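Catalase (Pseudomonas syringae, PDB 1M7S) breaks hydrogen peroxide down into water and oxygen with the help of a bound heme, protecting the cell from its toxic effects. Local coordinates at residues D139-K145 / R157-F162; P182-F187 / H236-L241; K446-S451 / K469-V475. Numbering follows the deposited sequence.

Contact 1 (D139-K145 / R157-F162); sequences DMVHAFK and RRFDFF
Helices 137-144 and 155-163 pack here as a buried pair close to the heme, on the His-52 side. Their axes run at 148°, roughly antiparallel, and approach to 8.3 Å. Such closeness depends on Ala-143: its CA lies 4.6 Å from CA of Arg-158, and its small CB meets Phe-161 CB at 3.6 Å. Phe-161 (chi1 t) brings CE2 3.8 Å from Met-140 CB. The Phe-162 edge meets the Phe-144 face in an offset edge-to-face pair (centroids 5.2 Å apart, planes at 65°), and Phe-162 CZ touches Met-140 CG at 3.7 Å. The first helix ends at Phe-144, Lys-145 leaving helical phi/psi, and arginines serve its last carbonyls: Arg-157 NH1 and NH2 donate to His-142 O (3.0 and 3.1 Å), Arg-158 NH1 to Phe-144 O (3.2 Å). Arg-158 (chi1 p) also lays its guanidinium face on the Phe-144 ring edge, Arg-158 CZ to Phe-144 CD2 3.5 Å; its NH2 hydrogen-bonds Tyr-176 OH, and a water joins its NE (3.0 Å) to Ala-143 O (2.8 Å). Arg-157 NE binds Gly-373 O of the second subunit. With the Met-140 side chain about 6 Å from the heme, this near-antiparallel pair of consecutive helices flanks the catalase heme pocket.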
loop_
_atom_site.group_PDB
_atom_site.type_symbol
_atom_site.label_atom_id
_atom_site.label_comp_id
_atom_site.label_asym_id
_atom_site.label_seq_id
_atom_site.Cartn_x
_atom_site.Cartn_y
_atom_site.Cartn_z
ATOM N N ASP A 139 1.706 13.107 -20.985
ATOM C CA ASP A 139 2.725 13.222 -22.042
ATOM C C ASP A 139 3.622 14.440 -21.797
ATOM O O ASP A 139 4.842 14.377 -21.874
ATOM C CB ASP A 139 2.102 13.391 -23.427
ATOM C CG ASP A 139 1.217 12.203 -23.770
ATOM O OD1 ASP A 139 -0.027 12.365 -23.916
ATOM O OD2 ASP A 139 1.831 11.116 -23.871
ATOM N N MET A 140 2.978 15.573 -21.519
ATOM C CA MET A 140 3.676 16.829 -21.228
ATOM C C MET A 140 4.615 16.711 -20.044
ATOM O O MET A 140 5.807 17.037 -20.126
ATOM C CB MET A 140 2.643 17.972 -20.996
ATOM C CG MET A 140 3.408 19.323 -20.919
ATOM S SD MET A 140 2.433 20.486 -19.936
ATOM C CE MET A 140 2.509 19.711 -18.307
ATOM N N VAL A 141 4.150 16.170 -18.905
ATOM C CA VAL A 141 5.043 15.973 -17.748
ATOM C C VAL A 141 6.174 15.028 -18.143
ATOM O O VAL A 141 7.319 15.309 -17.810
ATOM C CB VAL A 141 4.293 15.377 -16.558
ATOM C CG1 VAL A 141 5.219 15.019 -15.410
ATOM C CG2 VAL A 141 3.216 16.403 -16.104
ATOM N N HIS A 142 5.861 13.882 -18.748
ATOM C CA HIS A 142 6.968 12.968 -19.118
ATOM C C HIS A 142 8.008 13.653 -19.989
ATOM O O HIS A 142 9.237 13.418 -19.788
ATOM C CB HIS A 142 6.370 11.770 -19.910
ATOM C CG HIS A 142 5.595 10.824 -19.028
ATOM N ND1 HIS A 142 5.044 9.654 -19.479
ATOM C CD2 HIS A 142 5.309 10.885 -17.704
ATOM C CE1 HIS A 142 4.425 9.044 -18.467
ATOM N NE2 HIS A 142 4.594 9.763 -17.377
ATOM N N ALA A 143 7.622 14.494 -20.914
ATOM C CA ALA A 143 8.560 15.235 -21.757
ATOM C C ALA A 143 9.368 16.259 -20.981
ATOM O O ALA A 143 10.523 16.434 -21.335
ATOM C CB ALA A 143 7.863 15.914 -22.933
ATOM N N PHE A 144 8.745 17.007 -20.039
ATOM C CA PHE A 144 9.475 17.949 -19.210
ATOM C C PHE A 144 10.410 17.324 -18.189
ATOM O O PHE A 144 11.450 17.940 -17.828
ATOM C CB PHE A 144 8.449 18.727 -18.343
ATOM C CG PHE A 144 7.947 20.035 -18.905
ATOM C CD1 PHE A 144 6.582 20.279 -18.933
ATOM C CD2 PHE A 144 8.817 21.024 -19.287
ATOM C CE1 PHE A 144 6.088 21.483 -19.431
ATOM C CE2 PHE A 144 8.352 22.243 -19.765
ATOM C CZ PHE A 144 6.981 22.455 -19.829
ATOM N N LYS A 145 10.040 16.183 -17.598
ATOM C CA LYS A 145 10.824 15.582 -16.524
ATOM C C LYS A 145 12.189 15.106 -17.062
ATOM O O LYS A 145 12.317 14.987 -18.271
ATOM C CB LYS A 145 10.088 14.320 -16.055
ATOM C CG LYS A 145 8.808 14.529 -15.231
ATOM C CD LYS A 145 9.213 14.641 -13.762
ATOM C CE LYS A 145 7.874 14.769 -12.976
ATOM N NZ LYS A 145 8.244 14.865 -11.541
ATOM N N ARG A 157 14.023 16.498 -25.322
ATOM C CA ARG A 157 12.811 15.733 -25.160
ATOM C C ARG A 157 11.565 16.618 -25.119
ATOM O O ARG A 157 10.615 16.328 -25.846
ATOM C CB ARG A 157 12.914 14.847 -23.893
ATOM C CG ARG A 157 14.095 13.855 -23.919
ATOM C CD ARG A 157 14.246 12.959 -22.693
ATOM N NE ARG A 157 13.039 12.192 -22.502
ATOM C CZ ARG A 157 11.993 12.440 -21.702
ATOM N NH1 ARG A 157 12.056 13.488 -20.899
ATOM N NH2 ARG A 157 10.940 11.652 -21.720
ATOM N N ARG A 158 11.591 17.693 -24.337
ATOM C CA ARG A 158 10.412 18.578 -24.287
ATOM C C ARG A 158 10.212 19.273 -25.645
ATOM O O ARG A 158 9.057 19.513 -25.997
ATOM C CB ARG A 158 10.543 19.627 -23.185
ATOM C CG ARG A 158 11.553 20.761 -23.376
ATOM C CD ARG A 158 11.645 21.683 -22.165
ATOM N NE ARG A 158 12.000 20.997 -20.925
ATOM C CZ ARG A 158 12.222 21.591 -19.753
ATOM N NH1 ARG A 158 12.494 20.870 -18.657
ATOM N NH2 ARG A 158 12.226 22.911 -19.690
ATOM N N PHE A 159 11.301 19.468 -26.398
ATOM C CA PHE A 159 11.098 20.189 -27.671
ATOM C C PHE A 159 10.684 19.289 -28.811
ATOM O O PHE A 159 9.969 19.747 -29.709
ATOM C CB PHE A 159 12.238 21.129 -28.042
ATOM C CG PHE A 159 12.385 22.258 -27.039
ATOM C CD1 PHE A 159 13.534 22.386 -26.311
ATOM C CD2 PHE A 159 11.336 23.175 -26.901
ATOM C CE1 PHE A 159 13.678 23.429 -25.393
ATOM C CE2 PHE A 159 11.475 24.217 -25.984
ATOM C CZ PHE A 159 12.642 24.357 -25.235
ATOM N N ASP A 160 10.939 18.001 -28.717
ATOM C CA ASP A 160 10.354 17.031 -29.642
ATOM C C ASP A 160 8.842 17.052 -29.393
ATOM O O ASP A 160 8.006 17.260 -30.302
ATOM C CB ASP A 160 10.956 15.648 -29.315
ATOM C CG ASP A 160 10.312 14.477 -30.020
ATOM O OD1 ASP A 160 9.734 14.709 -31.096
ATOM O OD2 ASP A 160 10.398 13.333 -29.513
ATOM N N PHE A 161 8.408 17.007 -28.122
ATOM C CA PHE A 161 6.967 17.056 -27.797
ATOM C C PHE A 161 6.327 18.364 -28.229
ATOM O O PHE A 161 5.361 18.393 -29.023
ATOM C CB PHE A 161 6.772 16.854 -26.270
ATOM C CG PHE A 161 5.346 16.946 -25.787
ATOM C CD1 PHE A 161 4.369 16.005 -26.052
ATOM C CD2 PHE A 161 4.989 18.087 -25.091
ATOM C CE1 PHE A 161 3.064 16.143 -25.589
ATOM C CE2 PHE A 161 3.685 18.245 -24.626
ATOM C CZ PHE A 161 2.745 17.285 -24.868
ATOM N N PHE A 162 6.892 19.482 -27.754
ATOM C CA PHE A 162 6.289 20.795 -27.978
ATOM C C PHE A 162 6.344 21.287 -29.420
ATOM O O PHE A 162 5.503 22.110 -29.812
ATOM C CB PHE A 162 6.888 21.853 -27.042
ATOM C CG PHE A 162 6.407 21.736 -25.614
ATOM C CD1 PHE A 162 7.273 21.656 -24.549
ATOM C CD2 PHE A 162 5.042 21.765 -25.368
ATOM C CE1 PHE A 162 6.795 21.609 -23.217
ATOM C CE2 PHE A 162 4.562 21.700 -24.070
ATOM C CZ PHE A 162 5.431 21.623 -23.015
HETATM O O HOH W 1 12.730 18.149 -21.293
#

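Contact 2 (P182-F187 / H236-L241); sequences PAGYRF and HLTNDL
A bidentate salt bridge ties loop 182-187, between helix 169-176 and strand 190-191, to helix 236-246: Arg-186 NE donates to Asp-240 OD1 at 3.0 Å and Arg-186 NH2 to Asp-240 OD2 at 2.8 Å, both nearly linear. Asp-240 (chi1 t) points at the loop, and the long arginine (chi1 m, chi2 t) spans the gap. At the helix start, His-236 (chi1 p) swings its ring so that NE2 donates to Pro-182 O, 3.1 Å. Between these bonds a water accepts from Tyr-185 N (2.7 Å) and donates to Leu-237 O and Asp-240 OD1 (2.8 Å each). Gly-184, extended at phi/psi -171/157, brings its CA within 5.0 Å of the Leu-237 CA; a CB there would clash with Asp-240 OD1. Phe-187 N bonds back to Gly-184 O (2.9 Å), turning the chain. Farther in, Leu-237 CB lies over the Tyr-185 ring (chi1 m), a CH-pi contact 3.9 Å from the centroid. Tyr-185 also stacks on Phe-89, and Leu-241 packs on strand 55-64. The result is an irregular connection pinned to a helix against the strands of the catalase beta-barrel, the side chain of Tyr-185 about 9 Å from the heme.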
loop_
_atom_site.group_PDB
_atom_site.type_symbol
_atom_site.label_atom_id
_atom_site.label_comp_id
_atom_site.label_asym_id
_atom_site.label_seq_id
_atom_site.Cartn_x
_atom_site.Cartn_y
_atom_site.Cartn_z
ATOM N N PRO A 182 11.790 33.018 -9.787
ATOM C CA PRO A 182 11.393 34.001 -8.777
ATOM C C PRO A 182 12.416 34.176 -7.661
ATOM O O PRO A 182 13.088 33.208 -7.252
ATOM C CB PRO A 182 10.065 33.507 -8.144
ATOM C CG PRO A 182 9.602 32.505 -9.194
ATOM C CD PRO A 182 10.848 31.880 -9.782
ATOM N N ALA A 183 12.456 35.365 -7.070
ATOM C CA ALA A 183 13.359 35.589 -5.916
ATOM C C ALA A 183 12.707 35.095 -4.624
ATOM O O ALA A 183 13.433 34.796 -3.638
ATOM C CB ALA A 183 13.697 37.060 -5.789
ATOM N N GLY A 184 11.386 34.961 -4.622
ATOM C CA GLY A 184 10.713 34.442 -3.430
ATOM C C GLY A 184 9.245 34.181 -3.772
ATOM O O GLY A 184 8.667 34.916 -4.587
ATOM N N TYR A 185 8.611 33.318 -3.041
ATOM C CA TYR A 185 7.169 33.054 -3.234
ATOM C C TYR A 185 6.351 34.301 -2.843
ATOM O O TYR A 185 5.283 34.561 -3.421
ATOM C CB TYR A 185 6.699 31.891 -2.387
ATOM C CG TYR A 185 7.209 30.529 -2.832
ATOM C CD1 TYR A 185 7.037 30.121 -4.154
ATOM C CD2 TYR A 185 7.740 29.679 -1.873
ATOM C CE1 TYR A 185 7.454 28.861 -4.547
ATOM C CE2 TYR A 185 8.136 28.394 -2.251
ATOM C CZ TYR A 185 7.995 28.026 -3.566
ATOM O OH TYR A 185 8.426 26.760 -3.937
ATOM N N ARG A 186 6.933 35.107 -1.952
ATOM C CA ARG A 186 6.304 36.356 -1.546
ATOM C C ARG A 186 6.332 37.389 -2.674
ATOM O O ARG A 186 5.563 38.344 -2.613
ATOM C CB ARG A 186 7.105 37.031 -0.380
ATOM C CG ARG A 186 7.150 36.153 0.862
ATOM C CD ARG A 186 7.782 36.971 2.035
ATOM N NE ARG A 186 9.207 37.159 1.763
ATOM C CZ ARG A 186 9.894 38.203 2.196
ATOM N NH1 ARG A 186 9.209 39.133 2.885
ATOM N NH2 ARG A 186 11.197 38.328 1.964
ATOM N N PHE A 187 7.168 37.254 -3.668
ATOM C CA PHE A 187 7.357 38.160 -4.770
ATOM C C PHE A 187 6.845 37.594 -6.097
ATOM O O PHE A 187 7.455 37.837 -7.123
ATOM C CB PHE A 187 8.848 38.553 -4.868
ATOM C CG PHE A 187 9.334 39.071 -3.532
ATOM C CD1 PHE A 187 10.213 38.299 -2.782
ATOM C CD2 PHE A 187 8.907 40.278 -3.027
ATOM C CE1 PHE A 187 10.676 38.721 -1.550
ATOM C CE2 PHE A 187 9.350 40.721 -1.780
ATOM C CZ PHE A 187 10.227 39.948 -1.032
ATOM N N HIS A 236 16.195 28.410 -1.464
ATOM C CA HIS A 236 16.062 29.871 -1.302
ATOM C C HIS A 236 14.611 30.326 -1.148
ATOM O O HIS A 236 14.372 31.249 -0.329
ATOM C CB HIS A 236 16.781 30.646 -2.368
ATOM C CG HIS A 236 16.076 30.922 -3.641
ATOM N ND1 HIS A 236 15.828 29.924 -4.569
ATOM C CD2 HIS A 236 15.520 32.042 -4.151
ATOM C CE1 HIS A 236 15.174 30.409 -5.609
ATOM N NE2 HIS A 236 14.979 31.698 -5.372
ATOM N N LEU A 237 13.691 29.639 -1.783
ATOM C CA LEU A 237 12.293 30.063 -1.654
ATOM C C LEU A 237 11.769 29.649 -0.290
ATOM O O LEU A 237 11.051 30.454 0.310
ATOM C CB LEU A 237 11.436 29.423 -2.758
ATOM C CG LEU A 237 11.930 29.796 -4.181
ATOM C CD1 LEU A 237 11.109 28.994 -5.220
ATOM C CD2 LEU A 237 11.791 31.269 -4.495
ATOM N N THR A 238 12.112 28.452 0.199
ATOM C CA THR A 238 11.604 28.070 1.536
ATOM C C THR A 238 12.185 28.995 2.610
ATOM O O THR A 238 11.511 29.451 3.576
ATOM C CB THR A 238 11.937 26.600 1.860
ATOM O OG1 THR A 238 11.206 25.725 0.966
ATOM C CG2 THR A 238 11.512 26.236 3.277
ATOM N N ASN A 239 13.485 29.227 2.505
ATOM C CA ASN A 239 14.164 30.077 3.490
ATOM C C ASN A 239 13.571 31.480 3.538
ATOM O O ASN A 239 13.389 32.042 4.630
ATOM C CB ASN A 239 15.650 30.199 3.112
ATOM C CG ASN A 239 16.468 29.180 3.897
ATOM O OD1 ASN A 239 16.311 29.150 5.135
ATOM N ND2 ASN A 239 17.285 28.456 3.162
ATOM N N ASP A 240 13.371 32.087 2.378
ATOM C CA ASP A 240 12.793 33.421 2.248
ATOM C C ASP A 240 11.411 33.513 2.902
ATOM O O ASP A 240 11.109 34.491 3.596
ATOM C CB ASP A 240 12.652 33.803 0.775
ATOM C CG ASP A 240 11.897 35.128 0.584
ATOM O OD1 ASP A 240 10.693 35.078 0.227
ATOM O OD2 ASP A 240 12.526 36.175 0.793
ATOM N N LEU A 241 10.565 32.513 2.686
ATOM C CA LEU A 241 9.204 32.537 3.205
ATOM C C LEU A 241 9.153 32.246 4.683
ATOM O O LEU A 241 8.507 33.007 5.429
ATOM C CB LEU A 241 8.283 31.599 2.425
ATOM C CG LEU A 241 6.824 31.510 2.885
ATOM C CD1 LEU A 241 6.200 32.921 2.794
ATOM C CD2 LEU A 241 6.060 30.519 2.014
HETATM O O HOH W 2 9.587 32.658 -0.590
#

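Contact 3 (K446-S451 / K469-V475); sequences KNIMLS and KGDLSKV
Val-475 and Asn-447 have the most surface covered where helix 443-456 meets the start of helix 472-480. Val-475 (chi1 t), on the first turn of the later helix, presses CG2 against Leu-450 CB at 3.6 Å; a short, beta-branched side chain fits this close approach, for its CA is only 4.9 Å from the CA of Ser-451. Ser-451 is small too: its CB lies 3.8 Å from Val-475 O, while its OG (chi1 p) turns back to Ile-448 O at 2.7 Å. Asn-447 (chi1 m) is the polar link, its OD1 accepting from Asp-471 N, 3.0 Å, at the N-cap position. Leu-450, the third most covered residue, reaches Gly-470 CA with CD1 at 3.7 Å; a CB on Gly-470 would run into Leu-450 CD1 and Asn-447 OD1, so the missing side chain lets the backbone come close to helix 443-456. Just before it, Lys-469 takes positive phi (61/47) in a Schellman motif ending helix 458-467. Lys-446 spans the side of this turn, its NZ bonded to Ala-439 O and Ala-468 O. The whole belongs to the C-terminal helical part of the catalase, an interhelical turn packed on helix 443-456. Leu-450 packs on Val-464 and Ala-465 of helix 458-467, whereas Met-449, on another side of helix 443-456, meets Phe-159 and Phe-162 of helix 155-163.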
loop_
_atom_site.group_PDB
_atom_site.type_symbol
_atom_site.label_atom_id
_atom_site.label_comp_id
_atom_site.label_asym_id
_atom_site.label_seq_id
_atom_site.Cartn_x
_atom_site.Cartn_y
_atom_site.Cartn_z
ATOM N N LYS A 446 13.554 21.607 -33.802
ATOM C CA LYS A 446 14.131 22.912 -33.487
ATOM C C LYS A 446 13.628 23.969 -34.470
ATOM O O LYS A 446 13.170 25.009 -34.009
ATOM C CB LYS A 446 15.662 22.876 -33.531
ATOM C CG LYS A 446 16.347 24.208 -33.293
ATOM C CD LYS A 446 17.826 24.212 -33.638
ATOM C CE LYS A 446 18.650 23.208 -32.849
ATOM N NZ LYS A 446 20.109 23.297 -33.174
ATOM N N ASN A 447 13.650 23.726 -35.790
ATOM C CA ASN A 447 13.164 24.779 -36.683
ATOM C C ASN A 447 11.654 24.954 -36.561
ATOM O O ASN A 447 11.236 26.078 -36.803
ATOM C CB ASN A 447 13.553 24.513 -38.141
ATOM C CG ASN A 447 15.069 24.702 -38.295
ATOM O OD1 ASN A 447 15.669 25.603 -37.735
ATOM N ND2 ASN A 447 15.669 23.814 -39.073
ATOM N N ILE A 448 10.936 23.895 -36.175
ATOM C CA ILE A 448 9.475 24.059 -36.014
ATOM C C ILE A 448 9.195 24.923 -34.784
ATOM O O ILE A 448 8.335 25.809 -34.799
ATOM C CB ILE A 448 8.793 22.713 -35.934
ATOM C CG1 ILE A 448 8.720 22.075 -37.349
ATOM C CG2 ILE A 448 7.375 22.864 -35.337
ATOM C CD1 ILE A 448 8.221 20.620 -37.150
ATOM N N MET A 449 9.880 24.635 -33.685
ATOM C CA MET A 449 9.780 25.459 -32.482
ATOM C C MET A 449 10.087 26.911 -32.811
ATOM O O MET A 449 9.368 27.793 -32.302
ATOM C CB MET A 449 10.759 24.987 -31.410
ATOM C CG MET A 449 10.293 23.754 -30.628
ATOM S SD MET A 449 8.646 23.787 -29.890
ATOM C CE MET A 449 8.697 25.315 -28.967
ATOM N N LEU A 450 11.166 27.156 -33.549
ATOM C CA LEU A 450 11.547 28.531 -33.922
ATOM C C LEU A 450 10.486 29.225 -34.738
ATOM O O LEU A 450 10.233 30.436 -34.607
ATOM C CB LEU A 450 12.892 28.445 -34.683
ATOM C CG LEU A 450 14.096 28.156 -33.769
ATOM C CD1 LEU A 450 15.363 27.977 -34.608
ATOM C CD2 LEU A 450 14.319 29.192 -32.673
ATOM N N SER A 451 9.811 28.464 -35.608
ATOM C CA SER A 451 8.737 29.034 -36.436
ATOM C C SER A 451 7.606 29.537 -35.551
ATOM O O SER A 451 6.985 30.579 -35.842
ATOM C CB SER A 451 8.237 28.050 -37.499
ATOM O OG SER A 451 7.392 27.023 -37.005
ATOM N N LYS A 469 21.079 28.132 -32.975
ATOM C CA LYS A 469 21.671 27.647 -34.226
ATOM C C LYS A 469 20.654 26.953 -35.105
ATOM O O LYS A 469 20.929 25.914 -35.697
ATOM C CB LYS A 469 22.858 26.729 -33.967
ATOM C CG LYS A 469 23.918 27.219 -33.008
ATOM C CD LYS A 469 24.508 28.572 -33.315
ATOM C CE LYS A 469 25.496 29.018 -32.244
ATOM N NZ LYS A 469 26.223 27.862 -31.614
ATOM N N GLY A 470 19.481 27.546 -35.303
ATOM C CA GLY A 470 18.495 27.005 -36.235
ATOM C C GLY A 470 18.738 27.640 -37.595
ATOM O O GLY A 470 19.628 28.484 -37.717
ATOM N N ASP A 471 18.007 27.230 -38.610
ATOM C CA ASP A 471 18.158 27.695 -39.990
ATOM C C ASP A 471 17.095 28.750 -40.256
ATOM O O ASP A 471 15.951 28.350 -40.463
ATOM C CB ASP A 471 17.955 26.454 -40.867
ATOM C CG ASP A 471 17.845 26.746 -42.352
ATOM O OD1 ASP A 471 17.473 25.837 -43.144
ATOM O OD2 ASP A 471 18.117 27.901 -42.742
ATOM N N LEU A 472 17.431 30.023 -40.205
ATOM C CA LEU A 472 16.487 31.108 -40.364
ATOM C C LEU A 472 15.604 31.074 -41.588
ATOM O O LEU A 472 14.374 31.312 -41.511
ATOM C CB LEU A 472 17.199 32.469 -40.245
ATOM C CG LEU A 472 16.268 33.692 -40.182
ATOM C CD1 LEU A 472 15.352 33.612 -38.947
ATOM C CD2 LEU A 472 17.066 34.992 -40.162
ATOM N N SER A 473 16.172 30.745 -42.753
ATOM C CA SER A 473 15.351 30.680 -43.964
ATOM C C SER A 473 14.283 29.599 -43.829
ATOM O O SER A 473 13.138 29.802 -44.252
ATOM C CB SER A 473 16.262 30.486 -45.191
ATOM O OG SER A 473 16.714 29.135 -45.205
ATOM N N LYS A 474 14.574 28.457 -43.221
ATOM C CA LYS A 474 13.579 27.410 -42.998
ATOM C C LYS A 474 12.564 27.897 -41.945
ATOM O O LYS A 474 11.353 27.687 -42.109
ATOM C CB LYS A 474 14.219 26.109 -42.538
ATOM C CG LYS A 474 13.244 24.983 -42.262
ATOM C CD LYS A 474 12.711 24.320 -43.524
ATOM C CE LYS A 474 11.764 23.197 -43.164
ATOM N NZ LYS A 474 10.660 22.960 -44.124
ATOM N N VAL A 475 13.095 28.605 -40.929
ATOM C CA VAL A 475 12.161 29.152 -39.919
ATOM C C VAL A 475 11.154 30.077 -40.574
ATOM O O VAL A 475 9.947 30.037 -40.306
ATOM C CB VAL A 475 12.931 29.901 -38.829
ATOM C CG1 VAL A 475 12.058 30.671 -37.854
ATOM C CG2 VAL A 475 13.820 28.896 -38.092
#

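Contacts 1 and 2 are buried in the part of the fold that holds the heme, whereas contact 3 is only partly buried, in the C-terminal helices, its centre about 33 Å from the chain's centre. Contact 1 joins two helices and contact 2 a loop to a helix; contact 3 joins a helix to an interhelical turn and the helix it starts. Chemistry follows position: arginines serving carbonyls beside a phenylalanine cluster in contact 1, a salt bridge and a water in contact 2, and one hydrogen bond from a backbone amide to an asparagine side chain plus small aliphatic groups in contact 3. Contacts 1 and 3 meet where helix 155-163 packs on Met-449 of helix 443-456; contact 2 touches neither.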